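Local coordinates for flavin reductase domain protein, FMN-binding (Shewanella baltica, PDB 3HMZ), which binds flavin mononucleotide and is probably an oxidoreductase of the flavin reductase-like family, with NAD or NADP as acceptor, at residues V34-S38 with H121-F125; I41-M45 with T68-F73; Q76-F80 with A134-I138; E117-H121 with I155-A159. All blocks are in the same frame, centred on the assembly; numbering follows the deposited sequence. Where two conformers were deposited one is given.

Interaction 1: residues V34-S38 with H121-F125; sequences VSARS and HDLPF
Arg37 reaches from the strand over the loop 121-125, and its side chain touches that loop along most of its length. Its CB lies 4.0 Å from CD of the Pro124 ring. CG stands anti to the backbone N (chi1 -178°) and the chain runs straight until chi3, whose torsion of -72° turns the head onto the loop. CD passes Asp122 at 3.5 Å from OD1. NE turns back to its own hairpin, where it forms a salt bridge with Asp42. NH2 lies over the Leu123-Pro124 peptide, with Pro124 N 3.8 Å away over one face of the guanidinium. The salt bridge of the contact runs from Arg37 NH1 to Asp122 OD1, 2.7 Å, almost exactly in the guanidinium plane. The carboxylate receives it on the anti side, 34° out of its own plane, and NH1 has a second acid partner in Glu117. Asp122, Glu117 and Asp42 thus share the one guanidinium between them, which probably fixes its rotation.

Strand 32-38 belongs to the antiparallel sheet of the FMN-binding flavin reductase fold, and the connection before strand 125-126 runs past it here, roughly antiparallel, with an inverse gamma turn centred on Asp122. Two residues back along the strand, Ser35 points to the same loop. Its OG, set between backbone N and carbonyl carbon, donates to Pro124 O at 2.7 Å, the donor tilted from the carbonyl plane; the same OG is also hydrogen-bonded to Gln83. The proline ring packs against the strand backbone, its CG 3.6 Å from Ala36 O.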
loop_
_atom_site.group_PDB
_atom_site.type_symbol
_atom_site.label_atom_id
_atom_site.label_comp_id
_atom_site.label_asym_id
_atom_site.label_seq_id
_atom_site.Cartn_x
_atom_site.Cartn_y
_atom_site.Cartn_z
ATOM N N VAL A 34 13.095 -3.010 -3.479
ATOM C CA VAL A 34 13.438 -2.146 -4.616
ATOM C C VAL A 34 14.876 -2.487 -4.989
ATOM O O VAL A 34 15.780 -2.433 -4.153
ATOM C CB VAL A 34 13.347 -0.635 -4.272
ATOM C CG1 VAL A 34 13.598 0.241 -5.536
ATOM C CG2 VAL A 34 11.988 -0.321 -3.571
ATOM N N SER A 35 15.081 -2.898 -6.229
ATOM C CA SER A 35 16.450 -3.139 -6.720
ATOM C C SER A 35 16.777 -2.285 -7.926
ATOM O O SER A 35 15.904 -1.947 -8.740
ATOM C CB SER A 35 16.651 -4.612 -7.000
ATOM O OG SER A 35 15.766 -5.048 -8.015
ATOM N N ALA A 36 18.074 -2.005 -8.078
ATOM C CA ALA A 36 18.533 -1.139 -9.153
ATOM C C ALA A 36 20.009 -1.384 -9.407
ATOM O O ALA A 36 20.704 -1.936 -8.548
ATOM C CB ALA A 36 18.252 0.370 -8.817
ATOM N N ARG A 37 20.433 -0.953 -10.586
ATOM C CA ARG A 37 21.800 -1.063 -11.039
ATOM C C ARG A 37 22.316 0.277 -11.559
ATOM O O ARG A 37 21.616 0.974 -12.282
ATOM C CB ARG A 37 21.842 -2.067 -12.169
ATOM C CG ARG A 37 23.243 -2.359 -12.742
ATOM C CD ARG A 37 23.122 -3.449 -13.778
ATOM N NE ARG A 37 22.849 -4.737 -13.119
ATOM C CZ ARG A 37 22.592 -5.897 -13.712
ATOM N NH1 ARG A 37 22.530 -6.027 -15.024
ATOM N NH2 ARG A 37 22.407 -6.962 -12.949
ATOM N N SER A 38 23.558 0.595 -11.221
ATOM C CA SER A 38 24.184 1.810 -11.768
ATOM C C SER A 38 25.670 1.521 -11.934
ATOM O O SER A 38 26.323 1.071 -10.982
ATOM C CB SER A 38 23.986 3.008 -10.880
ATOM O OG SER A 38 24.499 4.187 -11.536
ATOM N N HIS A 121 16.724 -7.388 -19.662
ATOM C CA HIS A 121 16.824 -6.130 -18.916
ATOM C C HIS A 121 18.205 -6.021 -18.284
ATOM O O HIS A 121 18.789 -7.038 -17.886
ATOM C CB HIS A 121 15.763 -6.133 -17.786
ATOM C CG HIS A 121 14.359 -6.080 -18.297
ATOM N ND1 HIS A 121 13.798 -4.910 -18.748
ATOM C CD2 HIS A 121 13.436 -7.045 -18.516
ATOM C CE1 HIS A 121 12.567 -5.148 -19.173
ATOM N NE2 HIS A 121 12.331 -6.441 -19.066
ATOM N N ASP A 122 18.712 -4.813 -18.136
ATOM C CA ASP A 122 19.976 -4.597 -17.465
ATOM C C ASP A 122 19.643 -4.277 -16.024
ATOM O O ASP A 122 19.971 -3.214 -15.497
ATOM C CB ASP A 122 20.740 -3.463 -18.148
ATOM C CG ASP A 122 22.161 -3.333 -17.647
ATOM O OD1 ASP A 122 22.739 -4.320 -17.131
ATOM O OD2 ASP A 122 22.699 -2.210 -17.769
ATOM N N LEU A 123 18.977 -5.245 -15.381
ATOM C CA LEU A 123 18.467 -5.087 -14.043
ATOM C C LEU A 123 18.681 -6.300 -13.159
ATOM O O LEU A 123 18.638 -7.415 -13.642
ATOM C CB LEU A 123 16.942 -4.839 -14.072
ATOM C CG LEU A 123 16.474 -3.465 -14.562
ATOM C CD1 LEU A 123 14.986 -3.432 -14.911
ATOM C CD2 LEU A 123 16.900 -2.387 -13.583
ATOM N N PRO A 124 18.847 -6.056 -11.852
ATOM C CA PRO A 124 18.931 -7.149 -10.886
ATOM C C PRO A 124 17.551 -7.496 -10.323
ATOM O O PRO A 124 16.811 -6.593 -9.901
ATOM C CB PRO A 124 19.799 -6.561 -9.782
ATOM C CG PRO A 124 19.482 -5.083 -9.799
ATOM C CD PRO A 124 19.068 -4.753 -11.187
ATOM N N PHE A 125 17.222 -8.777 -10.344
ATOM C CA PHE A 125 15.995 -9.310 -9.773
ATOM C C PHE A 125 16.390 -10.172 -8.550
ATOM O O PHE A 125 17.404 -10.902 -8.603
ATOM C CB PHE A 125 15.269 -10.184 -10.780
ATOM C CG PHE A 125 14.704 -9.429 -11.954
ATOM C CD1 PHE A 125 15.512 -8.994 -12.986
ATOM C CD2 PHE A 125 13.355 -9.165 -12.022
ATOM C CE1 PHE A 125 14.961 -8.305 -14.068
ATOM C CE2 PHE A 125 12.803 -8.522 -13.102
ATOM C CZ PHE A 125 13.629 -8.073 -14.144
#

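Interaction 2: residues I41-M45 with T68-F73; sequences IDNVM and TKTREF. With FMN (flavin mononucleotide), chain B.
Asn43 and Thr70 come together at the FMN phosphate, each binding a different oxygen of it. Asn43 ND2 donates to O1P at 2.8 Å in a nearly straight bond, 173° at the hydrogen. Thr70 holds O2P twice, through its backbone N and through OG1, the latter at 2.7 Å. The third oxygen, O3P, takes the backbone N-H of Lys69. Although Asn43 ND2 and Thr70 OG1 are close, the angle between them is poor and each is committed to the phosphate instead. Thr70 OG1 lies beside its own backbone N (chi1 -53°), which lets both donors of the residue reach the same oxygen.

This is an anion site at a helix N terminus: the first N-H groups of helix 69-77 point at the phosphate, and the helix dipole would probably add to the attraction. Thr68 is the N-cap, its OG1 accepting from Arg71 N at 3.2 Å and bonding also to Asp65 O.

Further along the cofactor, Met45, a selenomethionine, carries its methyl CE to within 3.3 Å of FMN C2, at the flavin ring. SE packs against both Thr70 CB and Thr68 CG2, so the cap and the first turn of the helix position the group that touches the flavin. Farther out, strand and helix are joined by apolar packing. Ile41 CG2 rests 3.9 Å from Phe73 CZ, and CE2 of the same ring approaches Asn43 CB obliquely. Within the helix, Lys69 NZ forms a salt bridge with Glu72 OE1.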
loop_
_atom_site.group_PDB
_atom_site.type_symbol
_atom_site.label_atom_id
_atom_site.label_comp_id
_atom_site.label_asym_id
_atom_site.label_seq_id
_atom_site.Cartn_x
_atom_site.Cartn_y
_atom_site.Cartn_z
ATOM N N ILE A 41 26.941 -1.825 -10.694
ATOM C CA ILE A 41 26.824 -2.155 -9.285
ATOM C C ILE A 41 25.321 -2.279 -8.998
ATOM O O ILE A 41 24.536 -1.434 -9.403
ATOM C CB ILE A 41 27.408 -1.052 -8.364
ATOM C CG1 ILE A 41 28.891 -0.742 -8.741
ATOM C CG2 ILE A 41 27.260 -1.463 -6.900
ATOM C CD1 ILE A 41 29.814 -1.934 -8.521
ATOM N N ASP A 42 24.965 -3.326 -8.289
ATOM C CA ASP A 42 23.573 -3.621 -7.920
ATOM C C ASP A 42 23.302 -3.268 -6.473
ATOM O O ASP A 42 24.182 -3.300 -5.612
ATOM C CB ASP A 42 23.298 -5.121 -8.141
ATOM C CG ASP A 42 23.303 -5.509 -9.601
ATOM O OD1 ASP A 42 22.779 -4.749 -10.417
ATOM O OD2 ASP A 42 23.769 -6.609 -9.952
ATOM N N ASN A 43 22.039 -2.962 -6.198
ATOM C CA ASN A 43 21.614 -2.729 -4.856
ATOM C C ASN A 43 20.157 -3.137 -4.676
ATOM O O ASN A 43 19.409 -3.235 -5.640
ATOM C CB ASN A 43 21.774 -1.278 -4.417
ATOM C CG ASN A 43 21.849 -1.126 -2.919
ATOM O OD1 ASN A 43 22.136 -2.079 -2.188
ATOM N ND2 ASN A 43 21.603 0.097 -2.446
ATOM N N VAL A 44 19.823 -3.420 -3.429
ATOM C CA VAL A 44 18.472 -3.781 -3.019
ATOM C C VAL A 44 18.207 -3.076 -1.665
ATOM O O VAL A 44 19.047 -3.097 -0.782
ATOM C CB VAL A 44 18.310 -5.322 -2.842
ATOM C CG1 VAL A 44 16.846 -5.690 -2.405
ATOM C CG2 VAL A 44 18.789 -6.108 -4.087
HETATM N N MSE A 45 17.010 -2.509 -1.517
HETATM C CA MSE A 45 16.512 -1.997 -0.243
HETATM C C MSE A 45 15.055 -2.429 -0.051
HETATM O O MSE A 45 14.430 -2.925 -0.985
HETATM C CB MSE A 45 16.595 -0.467 -0.172
HETATM C CG MSE A 45 15.753 0.272 -1.215
HETATM SE SE MSE A 45 15.690 2.164 -0.942
HETATM C CE MSE A 45 13.890 2.374 -0.296
ATOM N N THR A 68 19.146 7.237 0.711
ATOM C CA THR A 68 19.367 5.891 0.170
ATOM C C THR A 68 20.245 5.806 -1.061
ATOM O O THR A 68 20.133 6.623 -1.979
ATOM C CB THR A 68 18.047 5.144 -0.112
ATOM O OG1 THR A 68 17.353 5.711 -1.223
ATOM C CG2 THR A 68 17.157 5.076 1.097
ATOM N N LYS A 69 21.131 4.812 -1.068
ATOM C CA LYS A 69 21.974 4.557 -2.231
ATOM C C LYS A 69 21.114 4.105 -3.400
ATOM O O LYS A 69 21.332 4.502 -4.526
ATOM C CB LYS A 69 23.083 3.543 -1.924
ATOM C CG LYS A 69 24.062 3.293 -3.084
ATOM C CD LYS A 69 24.826 4.542 -3.544
ATOM C CE LYS A 69 25.752 5.061 -2.528
ATOM N NZ LYS A 69 26.654 6.119 -3.220
ATOM N N THR A 70 20.064 3.337 -3.115
ATOM C CA THR A 70 19.170 2.886 -4.192
ATOM C C THR A 70 18.539 4.056 -4.958
ATOM O O THR A 70 18.451 4.016 -6.178
ATOM C CB THR A 70 18.094 1.903 -3.660
ATOM O OG1 THR A 70 18.736 0.851 -2.958
ATOM C CG2 THR A 70 17.319 1.312 -4.814
ATOM N N ARG A 71 18.136 5.110 -4.239
ATOM C CA ARG A 71 17.595 6.300 -4.909
ATOM C C ARG A 71 18.610 6.881 -5.909
ATOM O O ARG A 71 18.256 7.245 -7.045
ATOM C CB ARG A 71 17.210 7.345 -3.891
ATOM C CG ARG A 71 16.815 8.652 -4.521
ATOM C CD ARG A 71 16.289 9.571 -3.504
ATOM N NE ARG A 71 16.105 10.917 -4.071
ATOM C CZ ARG A 71 15.191 11.799 -3.685
ATOM N NH1 ARG A 71 14.299 11.491 -2.734
ATOM N NH2 ARG A 71 15.135 13.008 -4.276
ATOM N N GLU A 72 19.857 6.965 -5.465
ATOM C CA GLU A 72 20.924 7.476 -6.353
ATOM C C GLU A 72 21.008 6.654 -7.640
ATOM O O GLU A 72 21.068 7.191 -8.748
ATOM C CB GLU A 72 22.251 7.466 -5.611
ATOM C CG GLU A 72 23.451 7.992 -6.408
ATOM C CD GLU A 72 24.712 7.826 -5.628
ATOM O OE1 GLU A 72 24.707 8.253 -4.450
ATOM O OE2 GLU A 72 25.673 7.211 -6.200
ATOM N N PHE A 73 20.974 5.332 -7.487
ATOM C CA PHE A 73 21.041 4.442 -8.645
ATOM C C PHE A 73 19.871 4.643 -9.585
ATOM O O PHE A 73 20.033 4.589 -10.815
ATOM C CB PHE A 73 21.110 2.981 -8.183
ATOM C CG PHE A 73 22.436 2.531 -7.659
ATOM C CD1 PHE A 73 23.500 3.424 -7.374
ATOM C CD2 PHE A 73 22.628 1.171 -7.396
ATOM C CE1 PHE A 73 24.710 2.941 -6.900
ATOM C CE2 PHE A 73 23.859 0.699 -6.901
ATOM C CZ PHE A 73 24.877 1.595 -6.634
HETATM N N1 FMN B . 13.056 3.616 2.855
HETATM C C2 FMN B . 12.428 4.403 1.920
HETATM O O2 FMN B . 13.049 5.334 1.407
HETATM N N3 FMN B . 11.126 4.110 1.559
HETATM C C4 FMN B . 10.411 3.094 2.114
HETATM O O4 FMN B . 9.220 2.916 1.743
HETATM C C4A FMN B . 11.059 2.312 3.083
HETATM N N5 FMN B . 10.411 1.247 3.683
HETATM C C5A FMN B . 11.078 0.338 4.490
HETATM C C6 FMN B . 10.450 -0.834 4.940
HETATM C C7 FMN B . 11.109 -1.736 5.768
HETATM C C7M FMN B . 10.432 -2.991 6.223
HETATM C C8 FMN B . 12.423 -1.462 6.160
HETATM C C8M FMN B . 13.182 -2.408 7.068
HETATM C C9 FMN B . 13.033 -0.304 5.698
HETATM C C9A FMN B . 12.408 0.617 4.871
HETATM N N10 FMN B . 13.015 1.773 4.388
HETATM C C10 FMN B . 12.380 2.572 3.451
HETATM C "C1'" FMN B . 14.465 2.076 4.656
HETATM C "C2'" FMN B . 15.444 1.618 3.567
HETATM O "O2'" FMN B . 15.152 0.290 3.100
HETATM C "C3'" FMN B . 16.831 1.693 4.194
HETATM O "O3'" FMN B . 17.137 3.058 4.469
HETATM C "C4'" FMN B . 17.926 0.967 3.387
HETATM O "O4'" FMN B . 19.004 0.723 4.285
HETATM C "C5'" FMN B . 18.428 1.736 2.182
HETATM O "O5'" FMN B . 19.479 0.967 1.595
HETATM P P FMN B . 20.453 1.631 0.512
HETATM O O1P FMN B . 21.518 0.565 0.318
HETATM O O2P FMN B . 19.687 1.970 -0.735
HETATM O O3P FMN B . 21.017 2.895 1.108
#

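Interaction 3: residues Q76-F80 with A134-I138; sequences QSGMF and ACKLI
Phe80 and Cys135 face one another across two antiparallel strands, with the aromatic ring turned flat against the cysteine. Cys135 CB sits over the middle of the ring, 3.7 Å from its centroid and 14° off the normal, a CH-pi contact. The sulfur lies farther out, SG being 4.5 Å from the centroid and oblique to the ring. What folds the phenyl across to the neighbouring strand is chi1 of 57°, which places CG between the backbone N and carbonyl carbon of Phe80. In the backbone of this pair both bonds are exchanged, Phe80 N to Cys135 O and Cys135 N to Phe80 O, the second at 2.8 Å.

On the other face of the sheet Met79, a selenomethionine, lays SE alongside Lys136 CB in the conformer described, one of two deposited, so this contact is less certain. The lysine chain runs on fully extended. Met79 CA also makes a CA-H...O contact of 3.3 Å with Cys135 O.

Gly78, the first residue past helix 69-77 and of positive phi, turns the chain into the strand. Its carbonyl O accepts from Leu137 N at 2.8 Å, and a water links the same oxygen to Leu137 O. Val62 and Ala152 pack near Phe80 from other strands. Met79-Lys136 is a non-hydrogen-bonded pair and Phe80-Cys135 a hydrogen-bonded one, the regular antiparallel pairing by which strands 79-84 and 131-138 join in the sheet of this flavin reductase-like fold.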
loop_
_atom_site.group_PDB
_atom_site.type_symbol
_atom_site.label_atom_id
_atom_site.label_comp_id
_atom_site.label_asym_id
_atom_site.label_seq_id
_atom_site.Cartn_x
_atom_site.Cartn_y
_atom_site.Cartn_z
ATOM N N GLN A 76 20.228 7.873 -11.490
ATOM C CA GLN A 76 21.257 7.739 -12.511
ATOM C C GLN A 76 20.806 6.869 -13.684
ATOM O O GLN A 76 21.026 7.203 -14.822
ATOM C CB GLN A 76 22.552 7.222 -11.883
ATOM C CG GLN A 76 23.205 8.198 -10.915
ATOM C CD GLN A 76 24.315 7.586 -10.055
ATOM O OE1 GLN A 76 24.525 6.363 -10.027
ATOM N NE2 GLN A 76 25.040 8.449 -9.344
ATOM N N SER A 77 20.149 5.737 -13.409
ATOM C CA SER A 77 19.773 4.807 -14.464
ATOM C C SER A 77 18.364 4.909 -15.041
ATOM O O SER A 77 18.127 4.430 -16.150
ATOM C CB SER A 77 19.994 3.372 -13.956
ATOM O OG SER A 77 19.003 3.048 -12.984
ATOM N N GLY A 78 17.436 5.450 -14.257
ATOM C CA GLY A 78 16.036 5.561 -14.652
ATOM C C GLY A 78 15.242 4.265 -14.709
ATOM O O GLY A 78 14.177 4.222 -15.314
HETATM N N MSE A 79 15.794 3.209 -14.108
HETATM C CA MSE A 79 15.195 1.871 -14.136
HETATM C C MSE A 79 15.347 1.209 -12.773
HETATM O O MSE A 79 16.316 1.432 -12.067
HETATM C CB MSE A 79 15.937 0.981 -15.145
HETATM C CG MSE A 79 15.904 1.410 -16.599
HETATM SE SE MSE A 79 14.174 1.162 -17.414
HETATM C CE MSE A 79 13.768 -0.693 -17.072
ATOM N N PHE A 80 14.387 0.353 -12.434
ATOM C CA PHE A 80 14.465 -0.424 -11.199
ATOM C C PHE A 80 13.483 -1.582 -11.280
ATOM O O PHE A 80 12.660 -1.666 -12.196
ATOM C CB PHE A 80 14.238 0.455 -9.952
ATOM C CG PHE A 80 12.928 1.209 -9.941
ATOM C CD1 PHE A 80 12.818 2.465 -10.559
ATOM C CD2 PHE A 80 11.835 0.724 -9.228
ATOM C CE1 PHE A 80 11.652 3.178 -10.524
ATOM C CE2 PHE A 80 10.650 1.450 -9.176
ATOM C CZ PHE A 80 10.562 2.693 -9.823
ATOM N N ALA A 134 9.352 -4.955 -13.582
ATOM C CA ALA A 134 10.409 -4.112 -14.179
ATOM C C ALA A 134 9.807 -2.720 -14.424
ATOM O O ALA A 134 8.740 -2.609 -15.022
ATOM C CB ALA A 134 10.897 -4.713 -15.439
ATOM N N CYS A 135 10.509 -1.689 -13.955
ATOM C CA CYS A 135 9.990 -0.326 -13.927
ATOM C C CYS A 135 10.924 0.667 -14.603
ATOM O O CYS A 135 12.136 0.620 -14.443
ATOM C CB CYS A 135 9.799 0.127 -12.485
ATOM S SG CYS A 135 8.626 -0.864 -11.538
ATOM N N LYS A 136 10.304 1.569 -15.358
ATOM C CA LYS A 136 10.990 2.655 -16.046
ATOM C C LYS A 136 10.508 3.946 -15.387
ATOM O O LYS A 136 9.324 4.275 -15.452
ATOM C CB LYS A 136 10.666 2.677 -17.528
ATOM C CG LYS A 136 11.393 3.795 -18.330
ATOM C CD LYS A 136 10.923 3.775 -19.752
ATOM C CE LYS A 136 11.679 4.832 -20.555
ATOM N NZ LYS A 136 11.146 4.920 -21.954
ATOM N N LEU A 137 11.435 4.670 -14.791
ATOM C CA LEU A 137 11.143 5.946 -14.165
ATOM C C LEU A 137 10.538 6.960 -15.145
ATOM O O LEU A 137 10.995 7.083 -16.272
ATOM C CB LEU A 137 12.416 6.563 -13.554
ATOM C CG LEU A 137 12.303 7.876 -12.757
ATOM C CD1 LEU A 137 11.443 7.686 -11.484
ATOM C CD2 LEU A 137 13.690 8.454 -12.441
ATOM N N ILE A 138 9.507 7.648 -14.695
ATOM C CA ILE A 138 8.939 8.819 -15.394
ATOM C C ILE A 138 9.451 10.012 -14.577
ATOM O O ILE A 138 8.906 10.301 -13.512
ATOM C CB ILE A 138 7.420 8.806 -15.431
ATOM C CG1 ILE A 138 6.918 7.569 -16.147
ATOM C CG2 ILE A 138 6.909 10.146 -16.133
ATOM C CD1 ILE A 138 5.434 7.397 -16.085
HETATM O O HOH W 1 13.527 6.689 -17.169
#

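Interaction 4: residues E117-H121 with I155-A159; sequences EMAGH and IGAWA
Trp158, Met118 and His121 meet where a type I' beta turn, Met118 to His121, folds over strand 149-160 of the antiparallel sheet. The indole has the largest share of buried surface. Met118, a selenomethionine, lies over one face of it in a Met-aromatic contact: SE is 4.0 Å from the centroid of the five-membered ring and only 12° off its normal. The chain then bends sharply at chi3 (-6°), which carries Met118 CE across the ring system to 3.8 Å from Trp158 CE3. Along the opposite face runs the tryptophan's own strand, with Gly156 C against it.

The His121 and Trp158 side chains point at each other from opposite directions. His121 NE2 is near the plane of the indole, at the edge, 3.7 Å from Trp158 CH2; the two ring planes are 77° apart and their meeting is oblique. Ala119 CB touches CZ2 of the Trp158 indole at 3.6 Å. Phe125, from the continuation of the loop, also meets the tryptophan ring.

Along the strand, Ile155 and Gly156 both pair with Ala134, a classic beta bulge. Ile155 sends CD1 to the edge of the imidazole, 3.8 Å from His121 CE1. A water in the imidazole plane links the ring to the backbone, its oxygen 2.9 Å from His121 NE2 and donating to Ile155 O.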
loop_
_atom_site.group_PDB
_atom_site.type_symbol
_atom_site.label_atom_id
_atom_site.label_comp_id
_atom_site.label_asym_id
_atom_site.label_seq_id
_atom_site.Cartn_x
_atom_site.Cartn_y
_atom_site.Cartn_z
ATOM N N GLU A 117 19.033 -12.260 -13.517
ATOM C CA GLU A 117 18.652 -11.370 -14.624
ATOM C C GLU A 117 17.542 -12.009 -15.429
ATOM O O GLU A 117 17.464 -13.241 -15.539
ATOM C CB GLU A 117 19.844 -11.064 -15.495
ATOM C CG GLU A 117 20.863 -10.197 -14.742
ATOM C CD GLU A 117 22.058 -9.801 -15.570
ATOM O OE1 GLU A 117 22.352 -10.467 -16.577
ATOM O OE2 GLU A 117 22.752 -8.857 -15.156
HETATM N N MSE A 118 16.708 -11.173 -16.032
HETATM C CA MSE A 118 15.518 -11.690 -16.712
HETATM C C MSE A 118 15.054 -10.859 -17.855
HETATM O O MSE A 118 15.066 -9.662 -17.726
HETATM C CB MSE A 118 14.344 -11.687 -15.671
HETATM C CG MSE A 118 13.505 -12.846 -15.890
HETATM SE SE MSE A 118 11.980 -13.271 -14.958
HETATM C CE MSE A 118 11.819 -12.008 -13.513
ATOM N N ALA A 119 14.618 -11.510 -18.949
ATOM C CA ALA A 119 14.015 -10.843 -20.124
ATOM C C ALA A 119 14.882 -9.772 -20.841
ATOM O O ALA A 119 14.334 -8.780 -21.321
ATOM C CB ALA A 119 12.634 -10.276 -19.710
ATOM N N GLY A 120 16.204 -9.967 -20.913
ATOM C CA GLY A 120 17.145 -8.983 -21.507
ATOM C C GLY A 120 17.303 -7.594 -20.842
ATOM O O GLY A 120 17.968 -6.715 -21.395
ATOM N N HIS A 121 16.724 -7.388 -19.662
ATOM C CA HIS A 121 16.824 -6.130 -18.916
ATOM C C HIS A 121 18.205 -6.021 -18.284
ATOM O O HIS A 121 18.789 -7.038 -17.886
ATOM C CB HIS A 121 15.763 -6.133 -17.786
ATOM C CG HIS A 121 14.359 -6.080 -18.297
ATOM N ND1 HIS A 121 13.798 -4.910 -18.748
ATOM C CD2 HIS A 121 13.436 -7.045 -18.516
ATOM C CE1 HIS A 121 12.567 -5.148 -19.173
ATOM N NE2 HIS A 121 12.331 -6.441 -19.066
ATOM N N ILE A 155 6.958 -2.021 -17.136
ATOM C CA ILE A 155 7.200 -2.511 -18.493
ATOM C C ILE A 155 7.269 -4.015 -18.643
ATOM O O ILE A 155 7.370 -4.525 -19.759
ATOM C CB ILE A 155 8.479 -1.824 -19.112
ATOM C CG1 ILE A 155 9.754 -2.198 -18.350
ATOM C CG2 ILE A 155 8.266 -0.274 -19.126
ATOM C CD1 ILE A 155 11.072 -1.640 -18.981
ATOM N N GLY A 156 7.267 -4.733 -17.518
ATOM C CA GLY A 156 7.277 -6.164 -17.528
ATOM C C GLY A 156 6.914 -6.657 -16.142
ATOM O O GLY A 156 7.200 -5.958 -15.155
ATOM N N ALA A 157 6.256 -7.821 -16.075
ATOM C CA ALA A 157 5.840 -8.395 -14.802
ATOM C C ALA A 157 5.880 -9.899 -14.884
ATOM O O ALA A 157 5.558 -10.482 -15.941
ATOM C CB ALA A 157 4.458 -7.882 -14.427
ATOM N N TRP A 158 6.286 -10.541 -13.779
ATOM C CA TRP A 158 6.429 -11.998 -13.702
ATOM C C TRP A 158 6.114 -12.435 -12.285
ATOM O O TRP A 158 6.214 -11.648 -11.353
ATOM C CB TRP A 158 7.875 -12.445 -14.050
ATOM C CG TRP A 158 8.390 -11.890 -15.335
ATOM C CD1 TRP A 158 8.345 -12.493 -16.561
ATOM C CD2 TRP A 158 8.959 -10.595 -15.553
ATOM N NE1 TRP A 158 8.904 -11.696 -17.516
ATOM C CE2 TRP A 158 9.303 -10.520 -16.933
ATOM C CE3 TRP A 158 9.264 -9.516 -14.726
ATOM C CZ2 TRP A 158 9.913 -9.383 -17.488
ATOM C CZ3 TRP A 158 9.897 -8.395 -15.280
ATOM C CH2 TRP A 158 10.202 -8.339 -16.658
ATOM N N ALA A 159 5.749 -13.691 -12.116
ATOM C CA ALA A 159 5.498 -14.234 -10.804
ATOM C C ALA A 159 5.671 -15.729 -10.733
ATOM O O ALA A 159 5.549 -16.439 -11.742
ATOM C CB ALA A 159 4.057 -13.821 -10.321
HETATM O O HOH W 2 9.689 -6.757 -20.209
#

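From the N terminus, strand 32-38 opens the long loop that interaction 1 closes at 121-125. Within it lies interaction 2, which closes the short excursion from strand 41-55 to helix 69-77 at the phosphate. The same helix then leads into interaction 3, whose loop ends at 134-138 and so crosses interaction 1. Interaction 4 starts at 117-121, sharing His121 with interaction 1, and reaches 155-159, crossing interaction 3. Arg37 links three of them through Asp42, Asp122 and Glu117, while Ala134 pairs with Ile155 and Gly156 to join interactions 3 and 4. Together they tie the loop 117-125 and the FMN-binding helix to one antiparallel sheet.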